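Local coordinates for alpha-14 giardin (Giardia lamblia, PDB 3CHJ), which binds calcium and, as a member of the annexin family, may act as a calcium-regulated structural element linking the phospholipid bilayer to the underlying axoneme, at residues Asp31-Ala36 and Lys308-Pro313; Tyr39-Leu44 and His272-Lys277; Ala61-His66 and Asp70-Val75; Ala97-Lys102 and Arg136-Asp141; Glu167-Val172 and His205-Ala210. All blocks are in the same frame, centred on the assembly; numbering follows the deposited sequence.

In the fold
The five contacts sample an all-helical annexin chain from one side to the other. Contact 1 joins helix 31-38 to helix 301-310 and so closes almost the whole chain into a loop that nests the other four; contact 2 joins the start of helix 41-55 to the turn before helix 279-287. Their centres lie about 10 Å apart and they touch. Contact 3, joining successive helices 59-64 and 69-78, also touches contact 1, with centres about 15 Å apart. Contacts 4 and 5 follow in series; contact 5, near the calcium ion, is centred about 40 Å from contact 1. Chain-spanning contacts bring helices near the two ends together, while local ones join helices close in sequence.

Contact 1 of 5, residues Asp31-Ala36 and Lys308-Pro313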
# COMPACT_ATOMS: atom_id res chain seq x y z
N ASP A 31 8.71 20.53 8.02
CA ASP A 31 7.45 21.23 7.89
C ASP A 31 6.64 20.69 6.72
O ASP A 31 5.41 20.72 6.74
CB ASP A 31 7.65 22.74 7.74
CG ASP A 31 8.10 23.41 9.04
OD1 ASP A 31 8.03 22.78 10.12
OD2 ASP A 31 8.51 24.58 8.97
N LEU A 32 7.32 20.22 5.68
CA LEU A 32 6.62 19.62 4.55
C LEU A 32 5.81 18.41 4.98
O LEU A 32 4.74 18.17 4.43
CB LEU A 32 7.59 19.21 3.43
CG LEU A 32 8.45 20.35 2.85
CD1 LEU A 32 9.46 19.79 1.88
CD2 LEU A 32 7.55 21.38 2.17
N ILE A 33 6.35 17.67 5.94
CA ILE A 33 5.71 16.46 6.47
C ILE A 33 4.63 16.81 7.48
O ILE A 33 3.54 16.22 7.47
CB ILE A 33 6.75 15.50 7.08
CG1 ILE A 33 7.81 15.09 6.04
CG2 ILE A 33 6.07 14.29 7.69
CD1 ILE A 33 7.26 14.41 4.76
N GLU A 34 4.91 17.79 8.34
CA GLU A 34 3.88 18.31 9.25
C GLU A 34 2.64 18.79 8.49
O GLU A 34 1.50 18.48 8.87
CB GLU A 34 4.46 19.38 10.19
CG GLU A 34 5.53 18.83 11.14
CD GLU A 34 4.99 17.90 12.25
OE1 GLU A 34 5.71 17.71 13.26
OE2 GLU A 34 3.88 17.33 12.12
N ILE A 35 2.86 19.50 7.39
CA ILE A 35 1.76 19.96 6.56
C ILE A 35 0.95 18.75 6.04
O ILE A 35 -0.28 18.73 6.10
CB ILE A 35 2.29 20.87 5.43
CG1 ILE A 35 2.76 22.22 6.00
CG2 ILE A 35 1.24 21.13 4.39
CD1 ILE A 35 3.63 23.05 5.03
N ALA A 36 1.64 17.70 5.58
CA ALA A 36 0.94 16.52 5.08
C ALA A 36 0.09 15.84 6.15
O ALA A 36 -0.98 15.31 5.83
CB ALA A 36 1.92 15.50 4.47
N LYS A 308 9.73 8.21 9.69
CA LYS A 308 9.39 8.01 11.12
C LYS A 308 8.22 8.90 11.52
O LYS A 308 7.29 8.43 12.19
CB LYS A 308 10.59 8.31 12.03
CG LYS A 308 11.62 7.20 12.08
CD LYS A 308 12.67 7.44 13.14
CE LYS A 308 13.69 8.49 12.68
NZ LYS A 308 14.93 8.49 13.51
N LEU A 309 8.25 10.17 11.10
CA LEU A 309 7.20 11.11 11.47
C LEU A 309 5.84 10.77 10.84
O LEU A 309 4.79 10.84 11.48
CB LEU A 309 7.62 12.54 11.09
CG LEU A 309 6.69 13.67 11.51
CD1 LEU A 309 6.40 13.62 13.00
CD2 LEU A 309 7.35 15.00 11.12
N LEU A 310 5.85 10.38 9.56
CA LEU A 310 4.58 10.07 8.89
C LEU A 310 3.88 8.90 9.55
O LEU A 310 2.64 8.88 9.62
CB LEU A 310 4.84 9.73 7.41
CG LEU A 310 5.11 10.99 6.57
CD1 LEU A 310 5.74 10.61 5.21
CD2 LEU A 310 3.84 11.80 6.38
N TRP A 311 4.65 7.94 10.03
CA TRP A 311 4.09 6.76 10.66
C TRP A 311 3.79 6.95 12.15
O TRP A 311 3.32 6.03 12.81
CB TRP A 311 5.01 5.57 10.42
CG TRP A 311 4.84 4.99 9.07
CD1 TRP A 311 5.75 5.00 8.04
CD2 TRP A 311 3.70 4.30 8.59
NE1 TRP A 311 5.22 4.34 6.94
CE2 TRP A 311 3.96 3.90 7.26
CE3 TRP A 311 2.45 3.99 9.15
CZ2 TRP A 311 3.03 3.20 6.50
CZ3 TRP A 311 1.53 3.30 8.40
CH2 TRP A 311 1.82 2.91 7.08
N GLU A 312 4.10 8.13 12.67
CA GLU A 312 3.71 8.42 14.04
C GLU A 312 2.21 8.74 14.03
O GLU A 312 1.75 9.63 13.32
CB GLU A 312 4.52 9.59 14.61
CG GLU A 312 4.35 9.76 16.11
CD GLU A 312 5.06 8.70 16.95
OE1 GLU A 312 5.06 8.88 18.18
OE2 GLU A 312 5.64 7.70 16.43
N PRO A 313 1.44 8.00 14.83
CA PRO A 313 0.00 8.25 14.89
C PRO A 313 -0.34 9.73 15.14
O PRO A 313 0.20 10.36 16.05
CB PRO A 313 -0.45 7.40 16.09
CG PRO A 313 0.57 6.32 16.18
CD PRO A 313 1.87 6.92 15.74
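Ile-33 presses its CG2 methyl into the fork between two consecutive leucines, Leu-309 and Leu-310, and these three residues account for most of the buried surface. CG2 stands anti to the backbone N of Ile-33, which carries it across to the last turn of helix 301-310. There it meets Leu-310 CD2 at 3.6 Å and Leu-309 CD2 at 3.7 Å. The Ile-33 and Leu-310 side chains run at about a right angle to one another, and Ile-33 CD1 adds a second, wider touch on Leu-310 CD1 at 4.1 Å. Leu-309, its CG swung anti to its own N (chi1 -175°), likewise crosses the bent chain of Glu-34 at about a right angle, and Glu-34 OE1 lies 3.8 Å from Leu-309 CD2. That carboxylate is engaged elsewhere, since OE2 forms a salt bridge with Arg-37, and Arg-37 in turn donates to the carbonyl of Glu-312. The core of the contact is apolar, with the Glu-34 carboxylate at its rim. It joins helix 31-38 to a helix of the fourth annexin repeat, with helix 69-78 packed against both: Phe-71 and Leu-78 touch Ile-33, Leu-74 touches Leu-310, and helix 12-24 backs Leu-32 and Ile-35.

Contact 2 of 5, residues Tyr39-Leu44 and His272-Lys277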
# COMPACT_ATOMS: atom_id res chain seq x y z
N TYR A 39 -3.43 18.34 7.35
CA TYR A 39 -4.54 18.72 6.46
C TYR A 39 -5.02 17.54 5.61
O TYR A 39 -4.23 16.65 5.31
CB TYR A 39 -4.13 19.87 5.53
CG TYR A 39 -3.69 21.12 6.24
CD1 TYR A 39 -4.64 22.03 6.73
CD2 TYR A 39 -2.34 21.40 6.43
CE1 TYR A 39 -4.23 23.19 7.39
CE2 TYR A 39 -1.93 22.55 7.09
CZ TYR A 39 -2.88 23.44 7.56
OH TYR A 39 -2.44 24.58 8.23
N PRO A 40 -6.30 17.55 5.22
CA PRO A 40 -6.81 16.49 4.34
C PRO A 40 -6.22 16.60 2.93
O PRO A 40 -5.85 17.68 2.50
CB PRO A 40 -8.32 16.73 4.32
CG PRO A 40 -8.50 18.15 4.69
CD PRO A 40 -7.36 18.51 5.60
N PRO A 41 -6.09 15.46 2.22
CA PRO A 41 -5.48 15.45 0.88
C PRO A 41 -6.07 16.43 -0.13
O PRO A 41 -5.33 16.97 -0.96
CB PRO A 41 -5.71 14.00 0.42
CG PRO A 41 -5.63 13.24 1.69
CD PRO A 41 -6.41 14.10 2.67
N ASN A 42 -7.37 16.69 -0.07
CA ASN A 42 -7.96 17.61 -1.04
C ASN A 42 -7.47 19.03 -0.84
O ASN A 42 -7.28 19.76 -1.81
CB ASN A 42 -9.49 17.54 -1.03
CG ASN A 42 -10.02 16.27 -1.69
OD1 ASN A 42 -9.51 15.81 -2.72
ND2 ASN A 42 -11.07 15.70 -1.10
N GLN A 43 -7.23 19.39 0.41
CA GLN A 43 -6.67 20.71 0.74
C GLN A 43 -5.20 20.79 0.35
O GLN A 43 -4.72 21.85 -0.08
CB GLN A 43 -6.86 21.05 2.22
CG GLN A 43 -8.32 21.16 2.61
CD GLN A 43 -8.57 21.88 3.93
OE1 GLN A 43 -7.65 22.16 4.71
NE2 GLN A 43 -9.83 22.18 4.19
N LEU A 44 -4.46 19.69 0.53
CA LEU A 44 -3.06 19.66 0.11
C LEU A 44 -2.94 19.81 -1.41
O LEU A 44 -2.04 20.50 -1.90
CB LEU A 44 -2.39 18.37 0.59
CG LEU A 44 -2.33 18.18 2.11
CD1 LEU A 44 -1.91 16.74 2.49
CD2 LEU A 44 -1.40 19.21 2.78
N HIS A 272 -0.73 4.65 3.03
CA HIS A 272 -1.28 4.03 4.24
C HIS A 272 -1.06 4.75 5.55
O HIS A 272 -1.64 4.37 6.55
CB HIS A 272 -0.77 2.59 4.34
CG HIS A 272 -1.26 1.72 3.23
ND1 HIS A 272 -0.42 1.00 2.41
CD2 HIS A 272 -2.51 1.52 2.77
CE1 HIS A 272 -1.15 0.36 1.51
NE2 HIS A 272 -2.42 0.66 1.70
N PHE A 273 -0.24 5.80 5.56
CA PHE A 273 0.10 6.42 6.85
C PHE A 273 -1.12 7.00 7.58
O PHE A 273 -1.18 6.97 8.81
CB PHE A 273 1.22 7.45 6.71
CG PHE A 273 0.74 8.83 6.33
CD1 PHE A 273 0.50 9.79 7.31
CD2 PHE A 273 0.58 9.18 4.99
CE1 PHE A 273 0.07 11.07 6.97
CE2 PHE A 273 0.14 10.48 4.65
CZ PHE A 273 -0.10 11.42 5.66
N ARG A 274 -2.08 7.51 6.83
CA ARG A 274 -3.18 8.25 7.46
C ARG A 274 -4.18 7.28 8.12
O ARG A 274 -4.72 7.56 9.20
CB ARG A 274 -3.86 9.12 6.40
CG ARG A 274 -4.45 10.39 6.97
CD ARG A 274 -4.99 11.26 5.84
NE ARG A 274 -3.99 11.95 5.01
CZ ARG A 274 -3.55 13.19 5.26
NH1 ARG A 274 -3.97 13.86 6.34
NH2 ARG A 274 -2.68 13.77 4.44
N GLU A 275 -4.38 6.13 7.50
CA GLU A 275 -5.37 5.16 7.99
C GLU A 275 -4.76 4.14 8.96
O GLU A 275 -5.39 3.73 9.95
CB GLU A 275 -6.02 4.45 6.79
CG GLU A 275 -6.69 5.37 5.76
CD GLU A 275 -5.75 6.06 4.73
OE1 GLU A 275 -6.29 6.97 4.04
OE2 GLU A 275 -4.52 5.73 4.58
N CYS A 276 -3.52 3.74 8.70
CA CYS A 276 -2.93 2.60 9.39
C CYS A 276 -2.08 3.01 10.60
O CYS A 276 -0.88 2.71 10.67
CB CYS A 276 -2.10 1.76 8.41
SG CYS A 276 -3.08 0.91 7.13
N LYS A 277 -2.73 3.64 11.56
CA LYS A 277 -2.05 4.21 12.72
C LYS A 277 -1.34 3.18 13.59
O LYS A 277 -0.32 3.50 14.21
CB LYS A 277 -3.02 5.04 13.55
CG LYS A 277 -3.56 6.23 12.76
CD LYS A 277 -4.42 7.14 13.63
CE LYS A 277 -5.07 8.23 12.77
NZ LYS A 277 -5.52 9.39 13.59
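Arg-274 reaches across to Pro-41 and Tyr-39, and its guanidinium is the flat group on which everything turns. The Pro-41 ring, approaching from the opposite direction, lies over one face, with Pro-41 CD 3.9 Å above the centre of the Arg-274 guanidinium plane. Phe-273, the preceding residue, takes the other face: its CZ sits 3.5 Å above the same plane, displaced toward the rim. The cation is thus layered between a proline and the tip of a phenyl ring. A bend in the arginine chain at chi3 (-74°) turns the group so that NH1 and NH2 arrive beside the end of helix 31-38. NH1 donates to the Tyr-39 carbonyl O at 3.0 Å, but the N-H...O angle of 125° makes this bond weak. Leu-44 CD1 approaches NH2 of Arg-274 obliquely at 3.6 Å. NH2 makes a weak hydrogen bond to Ala-36 O, so the charge lies close to carbonyls at a helix C-terminus, a setting that would favour a cation. Pro-40 is the N-cap of helix 41-55, which starts here; Gln-43 on that helix holds Ser-320 and Met-321 of the chain's end, while Cys-276 packs on helix 243-254.

Contact 3 of 5, residues Ala61-His66 and Asp70-Val75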
# COMPACT_ATOMS: atom_id res chain seq x y z
N ALA A 61 9.09 21.50 -9.63
CA ALA A 61 10.32 22.19 -10.05
C ALA A 61 11.04 22.85 -8.87
O ALA A 61 12.28 22.83 -8.81
CB ALA A 61 10.01 23.24 -11.12
N PHE A 62 10.27 23.42 -7.95
CA PHE A 62 10.83 24.04 -6.75
C PHE A 62 11.45 23.02 -5.80
O PHE A 62 12.56 23.22 -5.28
CB PHE A 62 9.74 24.81 -6.02
CG PHE A 62 10.19 25.49 -4.77
CD1 PHE A 62 11.06 26.58 -4.83
CD2 PHE A 62 9.72 25.07 -3.53
CE1 PHE A 62 11.46 27.23 -3.65
CE2 PHE A 62 10.12 25.70 -2.36
CZ PHE A 62 10.99 26.79 -2.41
N LEU A 63 10.74 21.93 -5.56
CA LEU A 63 11.26 20.87 -4.71
C LEU A 63 12.56 20.30 -5.26
O LEU A 63 13.47 20.01 -4.49
CB LEU A 63 10.23 19.75 -4.53
CG LEU A 63 8.94 20.13 -3.81
CD1 LEU A 63 8.05 18.90 -3.70
CD2 LEU A 63 9.21 20.75 -2.43
N LYS A 64 12.64 20.14 -6.58
CA LYS A 64 13.80 19.51 -7.21
C LYS A 64 15.12 20.24 -6.87
O LYS A 64 16.19 19.61 -6.77
CB LYS A 64 13.58 19.43 -8.72
CG LYS A 64 14.59 18.58 -9.43
CD LYS A 64 14.37 18.56 -10.92
CE LYS A 64 15.40 17.65 -11.56
NZ LYS A 64 15.33 17.67 -13.06
N LYS A 65 15.02 21.54 -6.64
CA LYS A 65 16.18 22.40 -6.40
C LYS A 65 16.72 22.23 -4.98
O LYS A 65 17.87 22.62 -4.68
CB LYS A 65 15.81 23.87 -6.60
CG LYS A 65 15.35 24.22 -8.01
CD LYS A 65 15.16 25.72 -8.16
CE LYS A 65 14.75 26.10 -9.59
NZ LYS A 65 13.25 25.99 -9.84
N HIS A 66 15.88 21.67 -4.11
CA HIS A 66 16.14 21.69 -2.68
C HIS A 66 16.14 20.33 -2.00
O HIS A 66 16.71 20.17 -0.90
CB HIS A 66 15.14 22.62 -1.98
CG HIS A 66 15.28 24.05 -2.39
ND1 HIS A 66 14.37 24.68 -3.22
CD2 HIS A 66 16.23 24.97 -2.11
CE1 HIS A 66 14.75 25.94 -3.41
NE2 HIS A 66 15.87 26.13 -2.74
N ASP A 70 14.48 10.91 -3.38
CA ASP A 70 13.62 10.11 -2.48
C ASP A 70 12.58 10.96 -1.73
O ASP A 70 11.37 10.65 -1.72
CB ASP A 70 14.43 9.18 -1.53
CG ASP A 70 15.46 9.90 -0.62
OD1 ASP A 70 15.60 11.15 -0.61
OD2 ASP A 70 16.15 9.15 0.12
N PHE A 71 13.05 12.03 -1.12
CA PHE A 71 12.22 12.93 -0.33
C PHE A 71 11.25 13.75 -1.21
O PHE A 71 10.07 13.93 -0.84
CB PHE A 71 13.15 13.80 0.54
CG PHE A 71 12.45 14.65 1.58
CD1 PHE A 71 11.35 14.17 2.28
CD2 PHE A 71 12.94 15.91 1.88
CE1 PHE A 71 10.72 14.96 3.25
CE2 PHE A 71 12.32 16.70 2.83
CZ PHE A 71 11.20 16.22 3.52
N GLU A 72 11.72 14.25 -2.36
CA GLU A 72 10.84 14.99 -3.28
C GLU A 72 9.67 14.10 -3.74
O GLU A 72 8.51 14.53 -3.75
CB GLU A 72 11.59 15.49 -4.53
CG GLU A 72 10.64 16.18 -5.47
CD GLU A 72 11.17 16.51 -6.84
OE1 GLU A 72 12.36 16.25 -7.13
OE2 GLU A 72 10.37 17.03 -7.65
N SER A 73 10.00 12.87 -4.10
CA SER A 73 9.00 11.91 -4.58
C SER A 73 7.97 11.64 -3.49
O SER A 73 6.76 11.64 -3.75
CB SER A 73 9.69 10.64 -5.00
OG SER A 73 10.45 10.92 -6.18
N LEU A 74 8.46 11.46 -2.28
CA LEU A 74 7.58 11.24 -1.14
C LEU A 74 6.62 12.41 -0.94
O LEU A 74 5.40 12.20 -0.87
CB LEU A 74 8.41 11.01 0.13
CG LEU A 74 7.64 10.89 1.45
CD1 LEU A 74 6.75 9.61 1.40
CD2 LEU A 74 8.64 10.83 2.58
N VAL A 75 7.15 13.63 -0.85
CA VAL A 75 6.31 14.81 -0.64
C VAL A 75 5.24 14.95 -1.73
O VAL A 75 4.07 15.21 -1.43
CB VAL A 75 7.18 16.10 -0.53
CG1 VAL A 75 6.33 17.35 -0.55
CG2 VAL A 75 8.01 16.05 0.75
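Leu-63 and Glu-72 form the tight part of this contact between two successive helices, and the stem of the glutamate behaves there as a hydrocarbon. Glu-72 CG packs 3.7 Å from Leu-63 CB, put there by a side chain that leaves anti to its N (chi1 177°) and runs on extended. On the buried side, Leu-63 CD1 meets Val-75 CG1 at 3.9 Å, one turn farther along helix 69-78, and Cys-23 of helix 12-24 also touches Leu-63. The opposite margin is looser. There the Glu-72 carboxylate lies along the base of solvent-exposed Lys-64, with OE1 3.6 Å from Lys-64 CA and 3.8 Å from its CB. The lysine chain then extends away, and its NZ ends 6.8 Å from Glu-72 OE1. The chemistry is thus that of a junction of two successive helices joined by a short loop and sealed by aliphatic carbon, where the methylene CG of a charged residue packs on Leu-63 while its carboxylate lies against the carbon atoms of Lys-64. The opposite charges of Lys-64 and Glu-72 could add at most a mild, longer-range attraction.

Contact 4 of 5, residues Ala97-Lys102 and Arg136-Asp141; sequences AGTDEK and RKDCGD
Thr-99 leans on the last turn of helix 131-139, its OG1 lying 3.5 Å from Asp-138 CB and 3.7 Å from Asp-138 O. Its methyl CG2, anti to the Thr-99 N, faces the same CB at 4.0 Å and looks toward Cys-139 SG at a loose 4.4 Å. A water completes this shell by donating to both sides: to Glu-101 OE2 at 2.7 Å and to the Asp-138 carbonyl O at 3.1 Å. Next outward, Asp-100 is the N-cap of helix 101-108, its OD1 accepting from Cys-103 N, which probably steadies the turn carrying Thr-99. Gly-140, with positive phi, ends helix 131-139. The AGTDE sequence of the loop resembles that of annexin calcium-binding loops, although the calcium ion of this structure is bound at another site. Four helices meet round the contact: Leu-104 of helix 101-108 touches Thr-99 and Cys-139, Trp-145 and Ile-149 of helix 144-154 pack on Cys-139, and Thr-94 of helix 82-94 touches Asp-138.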
# COMPACT_ATOMS: atom_id res chain seq x y z
N ALA A 97 8.64 0.08 -21.32
CA ALA A 97 9.17 -1.26 -21.62
C ALA A 97 8.98 -2.32 -20.53
O ALA A 97 8.44 -3.40 -20.80
CB ALA A 97 10.65 -1.15 -22.01
N GLY A 98 9.43 -2.01 -19.31
CA GLY A 98 9.34 -2.97 -18.20
C GLY A 98 7.98 -2.97 -17.52
O GLY A 98 7.03 -2.34 -17.98
N THR A 99 7.90 -3.72 -16.42
CA THR A 99 6.75 -3.65 -15.52
C THR A 99 7.30 -3.67 -14.11
O THR A 99 8.21 -4.45 -13.81
CB THR A 99 5.79 -4.86 -15.69
OG1 THR A 99 5.41 -4.99 -17.06
CG2 THR A 99 4.55 -4.67 -14.84
N ASP A 100 6.76 -2.82 -13.24
CA ASP A 100 7.09 -2.88 -11.83
C ASP A 100 6.01 -3.74 -11.13
O ASP A 100 5.04 -3.19 -10.58
CB ASP A 100 7.16 -1.46 -11.24
CG ASP A 100 7.63 -1.43 -9.78
OD1 ASP A 100 7.77 -2.51 -9.15
OD2 ASP A 100 7.87 -0.30 -9.29
N GLU A 101 6.19 -5.06 -11.18
CA GLU A 101 5.19 -6.01 -10.67
C GLU A 101 4.95 -5.81 -9.18
O GLU A 101 3.79 -5.87 -8.72
CB GLU A 101 5.62 -7.48 -10.94
CG GLU A 101 5.81 -7.81 -12.42
CD GLU A 101 7.22 -7.54 -12.92
OE1 GLU A 101 8.06 -7.02 -12.12
OE2 GLU A 101 7.47 -7.84 -14.11
N LYS A 102 6.03 -5.54 -8.42
CA LYS A 102 5.92 -5.33 -6.97
C LYS A 102 4.97 -4.17 -6.68
O LYS A 102 4.19 -4.25 -5.72
CB LYS A 102 7.29 -5.02 -6.34
CG LYS A 102 8.29 -6.17 -6.32
CD LYS A 102 9.60 -5.78 -5.61
CE LYS A 102 10.31 -4.59 -6.25
NZ LYS A 102 11.42 -4.03 -5.37
N ARG A 136 -3.31 -6.86 -16.85
CA ARG A 136 -3.24 -8.20 -17.43
C ARG A 136 -2.24 -8.29 -18.59
O ARG A 136 -1.49 -9.27 -18.73
CB ARG A 136 -4.63 -8.64 -17.88
CG ARG A 136 -4.66 -10.09 -18.31
CD ARG A 136 -6.05 -10.51 -18.71
NE ARG A 136 -6.12 -11.96 -18.86
CZ ARG A 136 -6.70 -12.79 -18.00
NH1 ARG A 136 -7.29 -12.33 -16.90
NH2 ARG A 136 -6.70 -14.09 -18.24
N LYS A 137 -2.22 -7.27 -19.45
CA LYS A 137 -1.29 -7.25 -20.59
C LYS A 137 0.17 -7.31 -20.13
O LYS A 137 1.00 -8.02 -20.71
CB LYS A 137 -1.55 -6.01 -21.44
CG LYS A 137 -0.58 -5.80 -22.60
CD LYS A 137 -1.06 -4.65 -23.48
CE LYS A 137 -0.69 -3.30 -22.89
NZ LYS A 137 0.74 -2.97 -23.14
N ASP A 138 0.46 -6.59 -19.05
CA ASP A 138 1.83 -6.48 -18.56
C ASP A 138 2.24 -7.65 -17.68
O ASP A 138 3.40 -8.06 -17.71
CB ASP A 138 2.02 -5.14 -17.84
CG ASP A 138 1.87 -3.96 -18.78
OD1 ASP A 138 2.14 -4.10 -19.98
OD2 ASP A 138 1.47 -2.89 -18.31
N CYS A 139 1.30 -8.20 -16.92
CA CYS A 139 1.64 -9.23 -15.93
C CYS A 139 1.36 -10.66 -16.40
O CYS A 139 1.86 -11.62 -15.82
CB CYS A 139 0.89 -9.00 -14.64
SG CYS A 139 1.33 -7.47 -13.83
N GLY A 140 0.51 -10.80 -17.41
CA GLY A 140 0.00 -12.10 -17.81
C GLY A 140 -0.97 -12.65 -16.79
O GLY A 140 -1.46 -11.91 -15.92
N ASP A 141 -1.27 -13.94 -16.91
CA ASP A 141 -2.18 -14.57 -15.97
C ASP A 141 -1.70 -15.98 -15.62
O ASP A 141 -2.51 -16.85 -15.31
CB ASP A 141 -3.61 -14.55 -16.54
CG ASP A 141 -4.67 -14.89 -15.51
OD1 ASP A 141 -4.88 -14.13 -14.53
OD2 ASP A 141 -5.35 -15.93 -15.71
O HOH W 1 5.55 -8.91 -15.64

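Contact 5 of 5, residues Glu167-Val172 and His205-Ala210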
# COMPACT_ATOMS: atom_id res chain seq x y z
N GLU A 167 -16.95 -25.03 3.53
CA GLU A 167 -16.53 -25.73 2.32
C GLU A 167 -15.15 -25.27 1.86
O GLU A 167 -14.30 -26.10 1.56
CB GLU A 167 -17.54 -25.50 1.20
CG GLU A 167 -18.91 -26.12 1.41
CD GLU A 167 -19.87 -25.77 0.27
OE1 GLU A 167 -20.10 -24.56 0.01
OE2 GLU A 167 -20.41 -26.70 -0.36
N ASP A 168 -14.96 -23.96 1.79
CA ASP A 168 -13.66 -23.40 1.37
C ASP A 168 -12.55 -23.71 2.36
O ASP A 168 -11.38 -23.83 1.97
CB ASP A 168 -13.76 -21.90 1.17
CG ASP A 168 -14.54 -21.53 -0.06
OD1 ASP A 168 -14.74 -22.42 -0.94
OD2 ASP A 168 -14.96 -20.36 -0.15
N LEU A 169 -12.90 -23.85 3.64
CA LEU A 169 -11.93 -24.19 4.67
C LEU A 169 -11.30 -25.56 4.40
O LEU A 169 -10.08 -25.73 4.47
CB LEU A 169 -12.61 -24.19 6.04
CG LEU A 169 -11.72 -24.43 7.25
CD1 LEU A 169 -10.60 -23.40 7.27
CD2 LEU A 169 -12.55 -24.34 8.49
N VAL A 170 -12.15 -26.54 4.08
CA VAL A 170 -11.70 -27.86 3.74
C VAL A 170 -10.81 -27.81 2.49
O VAL A 170 -9.75 -28.45 2.42
CB VAL A 170 -12.90 -28.81 3.56
CG1 VAL A 170 -12.46 -30.13 2.99
CG2 VAL A 170 -13.60 -29.01 4.92
N LEU A 171 -11.25 -27.03 1.50
CA LEU A 171 -10.51 -26.89 0.25
C LEU A 171 -9.14 -26.22 0.42
O LEU A 171 -8.14 -26.68 -0.15
CB LEU A 171 -11.37 -26.12 -0.77
CG LEU A 171 -12.57 -26.93 -1.29
CD1 LEU A 171 -13.51 -26.00 -2.03
CD2 LEU A 171 -12.10 -28.07 -2.19
N VAL A 172 -9.10 -25.15 1.23
CA VAL A 172 -7.81 -24.48 1.43
C VAL A 172 -6.83 -25.30 2.28
O VAL A 172 -5.63 -25.29 2.03
CB VAL A 172 -7.95 -23.01 1.92
CG1 VAL A 172 -8.18 -22.89 3.44
CG2 VAL A 172 -6.70 -22.23 1.47
N HIS A 205 -10.04 -17.18 8.78
CA HIS A 205 -8.77 -17.22 9.51
C HIS A 205 -8.95 -17.86 10.88
O HIS A 205 -8.19 -18.77 11.23
CB HIS A 205 -8.20 -15.80 9.63
CG HIS A 205 -7.01 -15.67 10.53
ND1 HIS A 205 -5.77 -15.29 10.07
CD2 HIS A 205 -6.89 -15.80 11.88
CE1 HIS A 205 -4.93 -15.19 11.09
NE2 HIS A 205 -5.58 -15.51 12.20
N LYS A 206 -9.97 -17.42 11.61
CA LYS A 206 -10.24 -17.94 12.96
C LYS A 206 -10.77 -19.38 12.92
O LYS A 206 -10.39 -20.21 13.76
CB LYS A 206 -11.20 -17.03 13.71
CG LYS A 206 -10.66 -15.62 13.94
CD LYS A 206 -11.72 -14.71 14.55
CE LYS A 206 -11.23 -13.27 14.61
NZ LYS A 206 -10.21 -13.10 15.67
N MET A 207 -11.62 -19.67 11.95
CA MET A 207 -12.11 -21.04 11.72
C MET A 207 -11.01 -22.04 11.45
O MET A 207 -11.09 -23.19 11.87
CB MET A 207 -13.13 -21.08 10.58
CG MET A 207 -14.45 -20.39 10.90
SD MET A 207 -15.50 -20.21 9.44
CE MET A 207 -15.76 -21.89 8.88
N TYR A 208 -9.97 -21.61 10.73
CA TYR A 208 -8.87 -22.47 10.37
C TYR A 208 -8.12 -22.87 11.64
O TYR A 208 -7.86 -24.05 11.88
CB TYR A 208 -7.96 -21.74 9.34
CG TYR A 208 -6.85 -22.61 8.80
CD1 TYR A 208 -6.99 -23.30 7.59
CD2 TYR A 208 -5.65 -22.75 9.50
CE1 TYR A 208 -5.95 -24.09 7.09
CE2 TYR A 208 -4.63 -23.53 9.02
CZ TYR A 208 -4.78 -24.23 7.81
OH TYR A 208 -3.75 -25.00 7.33
N SER A 209 -7.79 -21.87 12.47
CA SER A 209 -7.15 -22.14 13.75
C SER A 209 -8.04 -23.03 14.63
O SER A 209 -7.55 -23.93 15.30
CB SER A 209 -6.83 -20.82 14.46
OG SER A 209 -5.98 -21.06 15.58
N ALA A 210 -9.35 -22.78 14.59
CA ALA A 210 -10.32 -23.51 15.43
C ALA A 210 -10.40 -24.97 15.03
O ALA A 210 -10.46 -25.86 15.90
CB ALA A 210 -11.67 -22.86 15.34
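The Tyr-208 ring is met at its edge by Leu-169, whose CD1 methyl lies near the ring plane, 3.6 Å from Tyr-208 CD1. Val-172, one turn farther along the same helix, brings CG1 obliquely to that ring carbon, at a slacker 4.3 Å. With CG anti to its N (chi1 -176°), Leu-169 splits its two methyls between neighbouring residues of helix 198-211. CD1 also rests 3.7 Å from Tyr-208 CB, while CD2 lies 3.9 Å from Met-207 CB and equally far from Met-207 O. The methionine then bends at chi3, so that its CE comes back to 4.1 Å from Leu-169 CD2. Tyr-208 is anchored at its far end, its OH hydrogen-bonded to Arg-173, and its ring meets that of Tyr-212 with planes at about 60°. Side chains thus mesh between the axes of 167-172 and 205-210, 10.4 Å apart at closest approach and crossing at -64°, a steep angle, consistent with a small, buried patch of contact. Helix 162-177 also carries Ala-175, a calcium ligand, and the Val-172 side chain lies about 9 Å from that ion. Helix 186-195 packs on Val-172 through Trp-189 and Ile-192, while His-205, on another side of helix 198-211, stacks on Tyr-241 of helix 227-241.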